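Local coordinates for putative uncharacterized protein (Coprinopsis cinerea, PDB 3W9A) that probably hydrolyses beta-glucan chains, as the catalytic jelly-roll domain of a fungal family 131 glycoside hydrolase, at residues T166-G171 with P189-T194; G7-Y12 with R60-T65; P110-Q115 with R205-N210; I100-T105 with T149-D154; N86-Q91 with T194-F199. All blocks are in the same frame, centred on the assembly; numbering follows the deposited sequence.

Contact 1: residues T166-G171 with P189-T194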
# COMPACT_ATOMS: atom_id res chain seq x y z
N THR A 166 15.89 0.03 -14.44
CA THR A 166 16.91 -0.19 -15.46
C THR A 166 17.72 -1.46 -15.15
O THR A 166 17.83 -2.37 -15.97
CB THR A 166 17.83 1.04 -15.52
OG1 THR A 166 17.02 2.23 -15.62
CG2 THR A 166 18.82 0.94 -16.68
N ALA A 167 18.28 -1.54 -13.95
CA ALA A 167 19.01 -2.74 -13.52
C ALA A 167 18.07 -3.90 -13.18
O ALA A 167 18.50 -5.04 -13.05
CB ALA A 167 19.91 -2.42 -12.34
N LYS A 168 16.78 -3.61 -13.03
CA LYS A 168 15.78 -4.62 -12.66
C LYS A 168 16.04 -5.18 -11.26
O LYS A 168 16.10 -6.38 -11.04
CB LYS A 168 15.66 -5.71 -13.74
CG LYS A 168 14.94 -5.23 -14.99
CD LYS A 168 15.15 -6.13 -16.20
CE LYS A 168 14.56 -7.52 -16.01
NZ LYS A 168 13.08 -7.54 -16.16
N THR A 169 16.19 -4.26 -10.31
CA THR A 169 16.33 -4.60 -8.90
C THR A 169 15.42 -3.76 -8.01
O THR A 169 15.01 -2.65 -8.37
CB THR A 169 17.77 -4.41 -8.40
OG1 THR A 169 18.12 -3.01 -8.41
CG2 THR A 169 18.77 -5.22 -9.23
N VAL A 170 15.15 -4.30 -6.82
CA VAL A 170 14.36 -3.62 -5.80
C VAL A 170 14.95 -3.81 -4.38
O VAL A 170 15.32 -4.92 -3.98
CB VAL A 170 12.89 -4.09 -5.84
CG1 VAL A 170 12.78 -5.59 -5.60
CG2 VAL A 170 12.06 -3.33 -4.83
N GLY A 171 15.08 -2.71 -3.66
CA GLY A 171 15.44 -2.71 -2.25
C GLY A 171 14.30 -2.18 -1.42
O GLY A 171 13.22 -1.85 -1.95
N PRO A 189 17.69 -8.81 -7.26
CA PRO A 189 17.07 -8.93 -8.58
C PRO A 189 15.58 -9.29 -8.55
O PRO A 189 15.14 -10.08 -7.73
CB PRO A 189 17.88 -10.05 -9.25
CG PRO A 189 19.22 -9.98 -8.59
CD PRO A 189 18.93 -9.61 -7.16
N ALA A 190 14.83 -8.68 -9.45
CA ALA A 190 13.44 -9.05 -9.67
C ALA A 190 13.02 -8.56 -11.02
O ALA A 190 13.62 -7.64 -11.58
CB ALA A 190 12.55 -8.45 -8.58
N ASN A 191 11.96 -9.17 -11.56
CA ASN A 191 11.39 -8.70 -12.82
C ASN A 191 10.50 -7.49 -12.52
O ASN A 191 9.33 -7.63 -12.18
CB ASN A 191 10.63 -9.81 -13.53
CG ASN A 191 10.05 -9.35 -14.86
OD1 ASN A 191 10.19 -8.18 -15.26
ND2 ASN A 191 9.39 -10.26 -15.55
N THR A 192 11.09 -6.30 -12.64
CA THR A 192 10.46 -5.06 -12.18
C THR A 192 9.52 -4.41 -13.19
O THR A 192 9.18 -3.24 -13.04
CB THR A 192 11.55 -4.02 -11.84
OG1 THR A 192 12.43 -3.89 -12.97
CG2 THR A 192 12.34 -4.46 -10.61
N PHE A 193 9.09 -5.15 -14.21
CA PHE A 193 8.23 -4.56 -15.20
C PHE A 193 6.94 -4.09 -14.57
O PHE A 193 6.27 -4.84 -13.85
CB PHE A 193 7.90 -5.50 -16.37
CG PHE A 193 6.88 -4.90 -17.30
CD1 PHE A 193 7.26 -3.91 -18.20
CD2 PHE A 193 5.54 -5.25 -17.23
CE1 PHE A 193 6.33 -3.33 -19.05
CE2 PHE A 193 4.61 -4.67 -18.07
CZ PHE A 193 5.00 -3.71 -18.98
N THR A 194 6.59 -2.84 -14.83
CA THR A 194 5.26 -2.34 -14.54
C THR A 194 4.73 -1.60 -15.76
O THR A 194 5.50 -0.96 -16.48
CB THR A 194 5.25 -1.43 -13.31
OG1 THR A 194 3.99 -0.79 -13.21
CG2 THR A 194 6.32 -0.35 -13.41
O HOH W 1 11.08 -7.02 -17.56
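Torsion chi1 of Thr-192, at 53°, sets OG1 between its own backbone N and carbonyl carbon, and from there the hydroxyl oxygen rests on Lys-168, with OG1 3.4 Å from Lys-168 CA. The lysine chain bends at chi3 (65°) and again at chi4, which places NZ beside the amide of Asn-191; the two side chains run alongside each other, pointing the same way. Lys-168 NZ stands 3.1 Å from Asn-191 OD1. A water links the same two groups: it accepts from Lys-168 NZ at 2.5 Å and donates to Asn-191 OD1 at 2.7 Å. The backbones are joined by a nearly straight bond, Ala-190 N to Lys-168 O, 3.1 Å long with an angle of 177° at the hydrogen. Beyond it, Thr-169 and Pro-189 form an antiparallel non-hydrogen-bonded pair, and Val-170 CG1 packs on Ala-190 CB at 4.1 Å. This is the open end of the hairpin made by strands 169-176 and 182-189. Lys-168 and Thr-169 are both opposite Asp-164 in a G1 beta bulge, and Thr-169 OG1 bonds to Asn-187. The carbonyl oxygens Lys-168 O and Ala-190 O lie 2.8 Å apart and, as two acceptors, probably repel each other; against this, Ala-190 N offers Lys-168 O a straight donor, and water bridges the lysine and asparagine ends.

Contact 2: residues G7-Y12 with R60-T65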
# COMPACT_ATOMS: atom_id res chain seq x y z
N GLY A 7 -0.28 10.26 -4.33
CA GLY A 7 -1.44 9.53 -3.80
C GLY A 7 -2.03 10.11 -2.53
O GLY A 7 -2.74 9.41 -1.79
N SER A 8 -1.74 11.39 -2.27
CA SER A 8 -2.34 12.09 -1.14
C SER A 8 -3.84 11.85 -1.15
O SER A 8 -4.44 11.81 -2.22
CB SER A 8 -2.10 13.60 -1.27
OG SER A 8 -2.98 14.31 -0.41
N PHE A 9 -4.44 11.67 0.02
CA PHE A 9 -5.88 11.53 0.12
C PHE A 9 -6.54 12.88 0.45
O PHE A 9 -7.74 12.92 0.77
CB PHE A 9 -6.25 10.46 1.16
CG PHE A 9 -5.81 9.08 0.78
CD1 PHE A 9 -6.36 8.45 -0.31
CD2 PHE A 9 -4.83 8.42 1.51
CE1 PHE A 9 -5.95 7.18 -0.68
CE2 PHE A 9 -4.43 7.15 1.15
CZ PHE A 9 -4.98 6.53 0.05
N ASN A 10 -5.79 13.99 0.36
CA ASN A 10 -6.36 15.28 0.79
C ASN A 10 -7.64 15.65 0.02
O ASN A 10 -8.49 16.33 0.56
CB ASN A 10 -5.34 16.42 0.67
CG ASN A 10 -4.25 16.35 1.71
OD1 ASN A 10 -4.35 15.60 2.69
ND2 ASN A 10 -3.18 17.14 1.50
N ASN A 11 -7.78 15.21 -1.22
CA ASN A 11 -8.96 15.54 -2.02
C ASN A 11 -10.03 14.47 -1.93
O ASN A 11 -11.09 14.61 -2.53
CB ASN A 11 -8.59 15.76 -3.49
CG ASN A 11 -7.82 17.04 -3.70
OD1 ASN A 11 -7.61 17.81 -2.77
ND2 ASN A 11 -7.39 17.27 -4.93
N TYR A 12 -9.75 13.41 -1.18
CA TYR A 12 -10.71 12.33 -1.02
C TYR A 12 -11.31 12.46 0.36
O TYR A 12 -10.71 12.04 1.34
CB TYR A 12 -10.05 10.96 -1.26
CG TYR A 12 -9.67 10.75 -2.71
CD1 TYR A 12 -10.55 10.12 -3.60
CD2 TYR A 12 -8.46 11.22 -3.21
CE1 TYR A 12 -10.19 9.93 -4.94
CE2 TYR A 12 -8.11 11.04 -4.53
CZ TYR A 12 -8.97 10.40 -5.40
OH TYR A 12 -8.58 10.25 -6.73
N ARG A 60 -5.81 13.28 6.09
CA ARG A 60 -6.44 12.03 6.52
C ARG A 60 -5.73 10.78 6.01
O ARG A 60 -4.79 10.88 5.22
CB ARG A 60 -7.92 12.03 6.13
CG ARG A 60 -8.17 12.09 4.65
CD ARG A 60 -9.65 12.30 4.37
NE ARG A 60 -10.05 13.67 4.68
CZ ARG A 60 -9.85 14.72 3.89
NH1 ARG A 60 -9.26 14.61 2.70
NH2 ARG A 60 -10.26 15.92 4.31
N GLY A 61 -6.14 9.62 6.51
CA GLY A 61 -5.70 8.33 5.97
C GLY A 61 -6.86 7.47 5.45
O GLY A 61 -8.03 7.82 5.57
N LEU A 62 -6.52 6.33 4.86
CA LEU A 62 -7.49 5.44 4.26
C LEU A 62 -7.60 4.17 5.07
O LEU A 62 -6.59 3.51 5.33
CB LEU A 62 -7.07 5.09 2.85
CG LEU A 62 -7.97 4.13 2.08
CD1 LEU A 62 -9.29 4.78 1.70
CD2 LEU A 62 -7.25 3.67 0.83
N LYS A 63 -8.82 3.83 5.48
CA LYS A 63 -9.11 2.50 6.03
C LYS A 63 -9.55 1.62 4.88
O LYS A 63 -10.56 1.89 4.25
CB LYS A 63 -10.22 2.54 7.07
CG LYS A 63 -10.29 1.25 7.89
CD LYS A 63 -11.64 0.96 8.57
CE LYS A 63 -12.40 2.15 9.05
NZ LYS A 63 -13.53 1.79 9.97
N VAL A 64 -8.81 0.55 4.63
CA VAL A 64 -9.15 -0.39 3.55
C VAL A 64 -9.82 -1.56 4.22
O VAL A 64 -9.22 -2.18 5.06
CB VAL A 64 -7.87 -0.82 2.80
CG1 VAL A 64 -8.11 -2.05 1.94
CG2 VAL A 64 -7.32 0.33 1.97
N THR A 65 -11.06 -1.86 3.85
CA THR A 65 -11.77 -3.00 4.44
C THR A 65 -12.07 -4.09 3.42
O THR A 65 -12.66 -3.84 2.36
CB THR A 65 -13.09 -2.55 5.14
OG1 THR A 65 -12.81 -1.62 6.19
CG2 THR A 65 -13.87 -3.75 5.72
O HOH W 2 -5.17 13.04 3.32
O HOH W 3 -10.06 18.00 1.97
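Arg-60 NH1 gives hydrogen bonds to two successive carbonyls of the 7-12 loop, Phe-9 O at 3.0 Å and Asn-10 O at 2.9 Å, both lying in the guanidinium plane. The two acceptors are met differently: NH1 is tilted 25° from the carbonyl plane of Phe-9 but stands 61° out of that of Asn-10. Phe-9 O also takes the N-H of Tyr-12 at 2.8 Å, the closing bond of a type I turn, and its two donors come from opposite faces of its plane. Asn-10 O likewise has a second donor, a water at 2.7 Å that in turn accepts from Arg-60 NH2. Another water accepts from Arg-60 N at 2.9 Å. Within the loop, Ser-8 OG receives Asn-10 N at 2.9 Å in an ST turn, while Glu-58 bonds to that same OG. All this fastens the loop after strand 3-6 to the start of strand 61-66, which lies between strands 44-47 and 213-224 in one sheet of the beta-jelly roll. The Asn-10 amide serves the residues just before Arg-60, OD1 accepting from Leu-59 N and ND2 donating to Ser-57 O. Below the polar layer the contact is apolar. Leu-62 crosses Phe-9 at about a right angle, its CB over one ring face, 4.0 Å from the centroid and offset toward the rim, and its CD2 3.7 Å from Phe-9 CZ; over the centre of the opposite face lies Gly-7 O.

Contact 3: residues P110-Q115 with R205-N210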
# COMPACT_ATOMS: atom_id res chain seq x y z
N PRO A 110 -3.96 -13.68 11.19
CA PRO A 110 -2.60 -14.19 10.97
C PRO A 110 -2.49 -15.66 10.54
O PRO A 110 -1.39 -16.14 10.26
CB PRO A 110 -1.92 -13.97 12.32
CG PRO A 110 -3.03 -13.98 13.32
CD PRO A 110 -4.23 -13.43 12.61
N THR A 111 -3.61 -16.38 10.50
CA THR A 111 -3.62 -17.77 10.01
C THR A 111 -3.83 -17.87 8.48
O THR A 111 -3.79 -18.96 7.94
CB THR A 111 -4.71 -18.60 10.73
OG1 THR A 111 -6.02 -18.17 10.33
CG2 THR A 111 -4.57 -18.47 12.25
N LEU A 112 -4.07 -16.74 7.81
CA LEU A 112 -4.44 -16.72 6.40
C LEU A 112 -3.50 -15.84 5.58
O LEU A 112 -3.03 -14.81 6.07
CB LEU A 112 -5.86 -16.17 6.24
CG LEU A 112 -6.98 -17.03 6.81
CD1 LEU A 112 -8.30 -16.33 6.59
CD2 LEU A 112 -7.00 -18.40 6.16
N GLU A 113 -3.25 -16.24 4.33
CA GLU A 113 -2.32 -15.50 3.48
C GLU A 113 -2.94 -14.21 2.96
O GLU A 113 -4.08 -14.23 2.49
CB GLU A 113 -1.87 -16.35 2.29
CG GLU A 113 -0.89 -15.59 1.39
CD GLU A 113 -0.32 -16.44 0.27
OE1 GLU A 113 -0.44 -17.68 0.32
OE2 GLU A 113 0.23 -15.85 -0.67
N HIS A 114 -2.17 -13.11 3.04
CA HIS A 114 -2.53 -11.79 2.51
C HIS A 114 -1.41 -11.30 1.63
O HIS A 114 -0.25 -11.52 1.94
CB HIS A 114 -2.65 -10.73 3.60
CG HIS A 114 -3.60 -11.10 4.68
ND1 HIS A 114 -3.31 -12.07 5.61
CD2 HIS A 114 -4.82 -10.62 5.00
CE1 HIS A 114 -4.32 -12.18 6.45
NE2 HIS A 114 -5.25 -11.32 6.10
N GLN A 115 -1.77 -10.59 0.57
CA GLN A 115 -0.81 -9.88 -0.26
C GLN A 115 -1.23 -8.42 -0.26
O GLN A 115 -2.40 -8.09 -0.51
CB GLN A 115 -0.80 -10.43 -1.68
CG GLN A 115 -0.23 -11.83 -1.79
CD GLN A 115 -0.91 -12.68 -2.85
OE1 GLN A 115 -1.38 -12.17 -3.86
NE2 GLN A 115 -0.98 -13.99 -2.61
N ARG A 205 -6.82 -10.99 0.21
CA ARG A 205 -6.73 -12.22 1.01
C ARG A 205 -7.34 -13.40 0.23
O ARG A 205 -8.45 -13.29 -0.31
CB ARG A 205 -7.45 -12.07 2.35
CG ARG A 205 -6.94 -13.04 3.39
CD ARG A 205 -7.68 -12.89 4.71
NE ARG A 205 -8.96 -13.58 4.67
CZ ARG A 205 -9.90 -13.50 5.60
NH1 ARG A 205 -9.74 -12.73 6.68
NH2 ARG A 205 -11.00 -14.20 5.46
N ILE A 206 -6.63 -14.52 0.20
CA ILE A 206 -7.06 -15.66 -0.61
C ILE A 206 -8.32 -16.31 -0.04
O ILE A 206 -9.30 -16.47 -0.76
CB ILE A 206 -5.95 -16.72 -0.82
CG1 ILE A 206 -4.79 -16.13 -1.63
CG2 ILE A 206 -6.47 -17.95 -1.56
CD1 ILE A 206 -3.53 -16.97 -1.58
N VAL A 207 -8.31 -16.66 1.24
CA VAL A 207 -9.46 -17.35 1.86
C VAL A 207 -10.57 -16.37 2.21
O VAL A 207 -10.33 -15.38 2.89
CB VAL A 207 -9.04 -18.12 3.13
CG1 VAL A 207 -10.25 -18.70 3.85
CG2 VAL A 207 -8.08 -19.23 2.75
N ASN A 208 -11.79 -16.65 1.74
CA ASN A 208 -12.93 -15.78 1.95
C ASN A 208 -13.78 -16.24 3.14
O ASN A 208 -14.36 -17.34 3.12
CB ASN A 208 -13.77 -15.76 0.69
CG ASN A 208 -14.98 -14.84 0.78
OD1 ASN A 208 -15.68 -14.78 1.79
ND2 ASN A 208 -15.24 -14.13 -0.31
N ARG A 209 -13.82 -15.42 4.18
CA ARG A 209 -14.78 -15.60 5.27
C ARG A 209 -14.80 -14.39 6.19
O ARG A 209 -13.90 -13.54 6.15
CB ARG A 209 -14.48 -16.86 6.09
CG ARG A 209 -13.06 -16.94 6.62
CD ARG A 209 -12.99 -17.98 7.70
NE ARG A 209 -11.71 -18.10 8.39
CZ ARG A 209 -10.83 -19.08 8.22
NH1 ARG A 209 -11.06 -20.04 7.35
NH2 ARG A 209 -9.72 -19.11 8.93
N ASN A 210 -15.87 -14.31 6.98
CA ASN A 210 -15.96 -13.38 8.08
C ASN A 210 -15.02 -13.77 9.20
O ASN A 210 -14.61 -14.94 9.29
CB ASN A 210 -17.38 -13.35 8.63
CG ASN A 210 -18.33 -12.58 7.74
OD1 ASN A 210 -17.99 -11.51 7.22
ND2 ASN A 210 -19.53 -13.12 7.56
O HOH W 4 -9.26 -17.88 11.32
O HOH W 5 -7.20 -20.45 9.53
O HOH W 6 -5.91 -16.51 2.67
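His-114 and Arg-205 are an antiparallel non-hydrogen-bonded pair where strand 114-119 begins and strand 203-205 ends, in one sheet of the jelly roll. Their side chains lie side by side on the same face of the sheet. Arg-205 CG sits over the imidazole face, 3.8 Å from its centroid in a CH-pi contact, and Arg-205 CD comes 3.2 Å from His-114 NE2. A bend at chi3 (80°) swings Arg-205 NE out of the line of its chain. NE and NH2 then grip Val-207 O side-on, each at 2.9 Å, with the oxygen in the guanidinium plane. Leu-112 CD1 lies over the centre of one guanidinium face, 3.4 Å from Arg-205 CZ, while its CD2 meets Val-207 CB at 3.7 Å. The backbone link, Ile-206 N to Glu-113 O at 3.4 Å, is weak; a water donates to that oxygen and accepts from Val-207 N. Further out, a second water joins Thr-111 OG1 to Arg-209 NH2, and Thr-111 OG1 also hydrogen-bonds Asp-109. Glu-213 OE2 makes a salt bridge with Arg-205 NH1 and a hydrogen bond with His-114 NE2. All three guanidinium nitrogens are thus engaged, restricting its rotation, and Glu-213 probably offsets part of its charge.

Contact 4: residues I100-T105 with T149-D154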
# COMPACT_ATOMS: atom_id res chain seq x y z
N ILE A 100 1.58 1.89 6.54
CA ILE A 100 0.52 0.96 6.80
C ILE A 100 0.45 0.59 8.29
O ILE A 100 1.46 0.60 9.02
CB ILE A 100 0.70 -0.26 5.87
CG1 ILE A 100 -0.52 -1.18 5.91
CG2 ILE A 100 1.94 -1.05 6.21
CD1 ILE A 100 -0.64 -2.06 4.68
N LYS A 101 -0.76 0.31 8.76
CA LYS A 101 -0.94 -0.24 10.10
C LYS A 101 -2.21 -1.03 10.22
O LYS A 101 -3.10 -0.98 9.34
CB LYS A 101 -0.96 0.85 11.16
CG LYS A 101 -2.27 1.63 11.23
CD LYS A 101 -2.55 2.14 12.64
CE LYS A 101 -3.91 2.79 12.70
NZ LYS A 101 -4.13 3.43 14.03
N ARG A 102 -2.30 -1.74 11.34
CA ARG A 102 -3.54 -2.40 11.76
C ARG A 102 -3.88 -1.92 13.16
O ARG A 102 -3.06 -1.29 13.82
CB ARG A 102 -3.37 -3.92 11.75
CG ARG A 102 -2.34 -4.47 12.73
CD ARG A 102 -2.63 -5.94 12.96
NE ARG A 102 -1.95 -6.48 14.12
CZ ARG A 102 -2.52 -6.71 15.30
NH1 ARG A 102 -3.79 -6.41 15.54
NH2 ARG A 102 -1.79 -7.25 16.27
N THR A 103 -5.10 -2.21 13.60
CA THR A 103 -5.48 -2.02 15.01
C THR A 103 -5.87 -3.36 15.58
O THR A 103 -5.66 -4.41 14.96
CB THR A 103 -6.63 -1.00 15.17
OG1 THR A 103 -7.85 -1.52 14.62
CG2 THR A 103 -6.29 0.33 14.49
N ASN A 104 -6.44 -3.34 16.78
CA ASN A 104 -7.04 -4.53 17.36
C ASN A 104 -8.44 -4.80 16.83
O ASN A 104 -8.93 -5.93 16.91
CB ASN A 104 -7.03 -4.40 18.87
CG ASN A 104 -5.68 -4.73 19.47
OD1 ASN A 104 -4.90 -5.50 18.90
ND2 ASN A 104 -5.41 -4.18 20.62
N THR A 105 -9.09 -3.78 16.28
CA THR A 105 -10.42 -3.94 15.66
C THR A 105 -10.30 -4.47 14.24
O THR A 105 -9.46 -3.99 13.47
CB THR A 105 -11.18 -2.62 15.65
OG1 THR A 105 -11.25 -2.10 16.98
CG2 THR A 105 -12.59 -2.79 15.14
N THR A 149 8.75 -8.14 10.28
CA THR A 149 8.71 -7.51 11.58
C THR A 149 7.36 -7.86 12.19
O THR A 149 6.36 -7.96 11.47
CB THR A 149 8.94 -5.98 11.47
OG1 THR A 149 9.33 -5.45 12.74
CG2 THR A 149 7.71 -5.24 10.99
N PRO A 150 7.33 -8.11 13.51
CA PRO A 150 6.04 -8.32 14.13
C PRO A 150 5.04 -7.22 13.77
O PRO A 150 5.34 -6.05 13.91
CB PRO A 150 6.38 -8.31 15.61
CG PRO A 150 7.72 -8.98 15.66
CD PRO A 150 8.44 -8.50 14.42
N PHE A 151 3.86 -7.60 13.29
CA PHE A 151 2.86 -6.61 12.87
C PHE A 151 2.10 -6.10 14.12
O PHE A 151 0.96 -6.47 14.38
CB PHE A 151 1.92 -7.23 11.82
CG PHE A 151 1.07 -6.23 11.06
CD1 PHE A 151 -0.00 -6.68 10.29
CD2 PHE A 151 1.34 -4.88 11.07
CE1 PHE A 151 -0.77 -5.79 9.57
CE2 PHE A 151 0.55 -3.99 10.37
CZ PHE A 151 -0.50 -4.44 9.61
N THR A 152 2.78 -5.25 14.89
CA THR A 152 2.26 -4.73 16.14
C THR A 152 1.06 -3.82 15.90
O THR A 152 1.12 -2.93 15.06
CB THR A 152 3.34 -3.91 16.88
OG1 THR A 152 4.59 -4.61 16.86
CG2 THR A 152 2.94 -3.68 18.31
N ALA A 153 -0.01 -4.04 16.67
CA ALA A 153 -1.19 -3.21 16.60
C ALA A 153 -0.85 -1.75 16.90
O ALA A 153 -0.06 -1.45 17.79
CB ALA A 153 -2.27 -3.70 17.57
N ASP A 154 -1.43 -0.86 16.10
CA ASP A 154 -1.27 0.60 16.23
C ASP A 154 0.10 1.21 15.93
O ASP A 154 0.26 2.42 15.99
CB ASP A 154 -1.83 1.08 17.57
CG ASP A 154 -3.35 0.99 17.60
OD1 ASP A 154 -3.88 0.11 18.30
OD2 ASP A 154 -4.02 1.74 16.85
O HOH W 7 -1.82 4.48 15.40
O HOH W 8 0.08 -1.76 12.85
O HOH W 9 -6.42 -0.85 18.62
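The Phe-151 ring carries Arg-102 CG over the centre of one face, 3.7 Å from the centroid and 12° off the normal, a CH-pi contact; Arg-102 CB reaches the ring at CZ, 3.6 Å away. Tyr-128 meets the ring edge-to-face from elsewhere in the fold. The guanidinium of Arg-102 is turned 80° against this ring, so it is the aliphatic part of the chain that meets the face. One guanidinium face carries Ala-153 CB, offset toward the rim and 3.7 Å from Arg-102 NH1. At the guanidinium edge is Phe-151 O, bonded by Arg-102 NE at 2.9 Å and, weakly, by Arg-102 NH2. The first torsion of Arg-102 (64°) puts CG between its backbone N and carbonyl carbon, starting the chain across the ring, and from CG to NE the chain is extended. Arg-102 NH1 adds a weak bond to Thr-103 O. Behind this the backbones join through Asp-154 N to Arg-102 O, 2.8 Å. Lys-101 NZ forms a salt bridge with Asp-154 OD2, stretched to 3.3 Å and weak, while a water donates to Asp-154 O and accepts from Lys-101 NZ at 2.9 Å; Lys-101 also makes a cation-pi contact with Tyr-216. Phe-151 is the centre of an inverse gamma turn. Segment 149-154 leaves strand 144-150 of one sheet for strand 157-164 of the other; this connection crosses between the sheets, as in a beta-jelly roll, and on the way packs against the chain leaving strand 93-101.

Contact 5: residues N86-Q91 with T194-F199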
# COMPACT_ATOMS: atom_id res chain seq x y z
N ASN A 86 -0.63 9.55 -16.18
CA ASN A 86 -0.08 9.42 -17.53
C ASN A 86 1.43 9.29 -17.52
O ASN A 86 2.03 9.07 -18.56
CB ASN A 86 -0.42 10.62 -18.39
CG ASN A 86 -1.90 10.71 -18.71
OD1 ASN A 86 -2.66 9.73 -18.59
ND2 ASN A 86 -2.31 11.89 -19.13
N ALA A 87 2.04 9.45 -16.35
CA ALA A 87 3.49 9.35 -16.20
C ALA A 87 4.01 7.93 -16.33
O ALA A 87 3.28 6.96 -16.20
CB ALA A 87 3.90 9.90 -14.84
N ASN A 88 5.32 7.81 -16.51
CA ASN A 88 5.98 6.51 -16.50
C ASN A 88 6.41 6.18 -15.08
O ASN A 88 7.36 6.77 -14.56
CB ASN A 88 7.17 6.48 -17.48
CG ASN A 88 7.67 5.08 -17.76
OD1 ASN A 88 7.55 4.19 -16.93
ND2 ASN A 88 8.26 4.88 -18.92
N LEU A 89 5.72 5.24 -14.46
CA LEU A 89 6.06 4.81 -13.11
C LEU A 89 7.04 3.62 -13.09
O LEU A 89 7.21 2.97 -12.05
CB LEU A 89 4.78 4.46 -12.34
CG LEU A 89 3.69 5.52 -12.35
CD1 LEU A 89 2.47 5.01 -11.57
CD2 LEU A 89 4.21 6.81 -11.75
N GLY A 90 7.67 3.35 -14.23
CA GLY A 90 8.48 2.18 -14.38
C GLY A 90 9.76 2.38 -15.19
O GLY A 90 10.25 1.44 -15.81
N GLN A 91 10.29 3.59 -15.15
CA GLN A 91 11.63 3.86 -15.67
C GLN A 91 12.51 4.52 -14.62
O GLN A 91 12.02 5.23 -13.74
CB GLN A 91 11.56 4.74 -16.91
CG GLN A 91 11.18 6.18 -16.62
CD GLN A 91 11.06 7.01 -17.87
OE1 GLN A 91 10.40 8.06 -17.88
NE2 GLN A 91 11.71 6.57 -18.91
N THR A 194 6.59 -2.84 -14.83
CA THR A 194 5.26 -2.34 -14.54
C THR A 194 4.73 -1.60 -15.76
O THR A 194 5.50 -0.96 -16.48
CB THR A 194 5.25 -1.43 -13.31
OG1 THR A 194 3.99 -0.79 -13.21
CG2 THR A 194 6.32 -0.35 -13.41
N ASP A 195 3.42 -1.68 -15.98
CA ASP A 195 2.75 -0.93 -17.05
C ASP A 195 2.21 0.42 -16.55
O ASP A 195 1.41 1.07 -17.23
CB ASP A 195 1.65 -1.79 -17.67
CG ASP A 195 0.46 -2.03 -16.74
OD1 ASP A 195 0.40 -1.53 -15.61
OD2 ASP A 195 -0.44 -2.75 -17.17
N SER A 196 2.62 0.80 -15.34
CA SER A 196 2.19 2.02 -14.67
C SER A 196 0.69 2.11 -14.33
O SER A 196 0.23 3.15 -13.89
CB SER A 196 2.64 3.27 -15.44
OG SER A 196 4.03 3.22 -15.65
N ARG A 197 -0.05 1.01 -14.48
CA ARG A 197 -1.41 0.91 -13.95
C ARG A 197 -1.62 -0.47 -13.35
O ARG A 197 -2.68 -1.09 -13.53
CB ARG A 197 -2.44 1.22 -15.04
CG ARG A 197 -2.36 0.28 -16.23
CD ARG A 197 -3.26 0.72 -17.36
NE ARG A 197 -2.65 1.79 -18.15
CZ ARG A 197 -3.04 2.13 -19.37
NH1 ARG A 197 -4.04 1.50 -19.98
NH2 ARG A 197 -2.41 3.12 -20.01
N ASP A 198 -0.61 -0.94 -12.62
CA ASP A 198 -0.65 -2.28 -12.04
C ASP A 198 -0.04 -2.38 -10.63
O ASP A 198 0.31 -3.46 -10.18
CB ASP A 198 0.05 -3.26 -12.99
CG ASP A 198 1.53 -2.96 -13.16
OD1 ASP A 198 2.03 -2.04 -12.48
OD2 ASP A 198 2.18 -3.65 -13.98
N PHE A 199 0.06 -1.25 -9.93
CA PHE A 199 0.42 -1.26 -8.53
C PHE A 199 -0.83 -1.18 -7.65
O PHE A 199 -1.64 -0.24 -7.77
CB PHE A 199 1.39 -0.13 -8.23
CG PHE A 199 1.88 -0.14 -6.81
CD1 PHE A 199 2.70 -1.18 -6.36
CD2 PHE A 199 1.53 0.86 -5.92
CE1 PHE A 199 3.14 -1.20 -5.06
CE2 PHE A 199 1.98 0.83 -4.61
CZ PHE A 199 2.79 -0.21 -4.18
O HOH W 10 5.09 2.03 -17.47
O HOH W 11 9.31 -1.29 -16.02
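Ser-196 OG takes the backbone N-H of Leu-89 at 2.9 Å, with an angle of 151° at the hydrogen; this is the direct hydrogen bond between the two loops. Chi1 of -54° holds OG beside the backbone N of Ser-196, anti to the carbonyl carbon, where it faces Leu-89. Solvent adds a second link: one water donates to Gly-90 O at 2.9 Å and accepts weakly from Thr-194 N. A further water donates to Thr-194 O and, weakly, to Asn-88 OD1. The remaining contacts are van der Waals. Thr-194 CG2 rests on Gly-90 CA at 3.5 Å, a place where the glycine has no side chain, and also touches Leu-89 O at 3.7 Å. Leu-89 lays CB 3.6 Å from Ser-196 OG and CD1 3.7 Å from Ser-196 O, and its side chain also touches Val-4 and Trp-5 of strand 3-6. Each loop is shaped from within by short turns. Asn-88 OD1 accepts from Gly-90 N at 2.8 Å in an Asx turn. Thr-194 OG1 accepts from Ser-196 N in an ST turn, and Asp-195 OD1 accepts from Arg-197 N in a second Asx turn. Ser-196, at a positive phi of 64°, projects its hydroxyl toward the other loop. No strand pairing joins the loops: the link rests on one side-chain-to-backbone bond, water bridges and close packing, with Leu-89 N satisfied by Ser-196 and Leu-89 O by Tyr-96 OH.

In the fold
From the N terminus, contact 2 comes first: the loop at 7-12 returns at 60-65, fastening the segment after strand 3-6 to strand 61-66, in series with the other four. Contact 5 then opens at 86-91 and closes at 194-199, and within that long loop lie contact 4 (100-105 with 149-154) and, after it, contact 1 (166-171 with 189-194). Contact 3 opens at 110-115 and closes at 205-210; it crosses both contact 4 and contact 5 and encloses contact 1. Contacts 1 and 5 touch and share Thr-194, so the hairpin end leads directly into the loop joining 86-91. Contact 4 joins the two sheets, whereas contact 3 belongs to one.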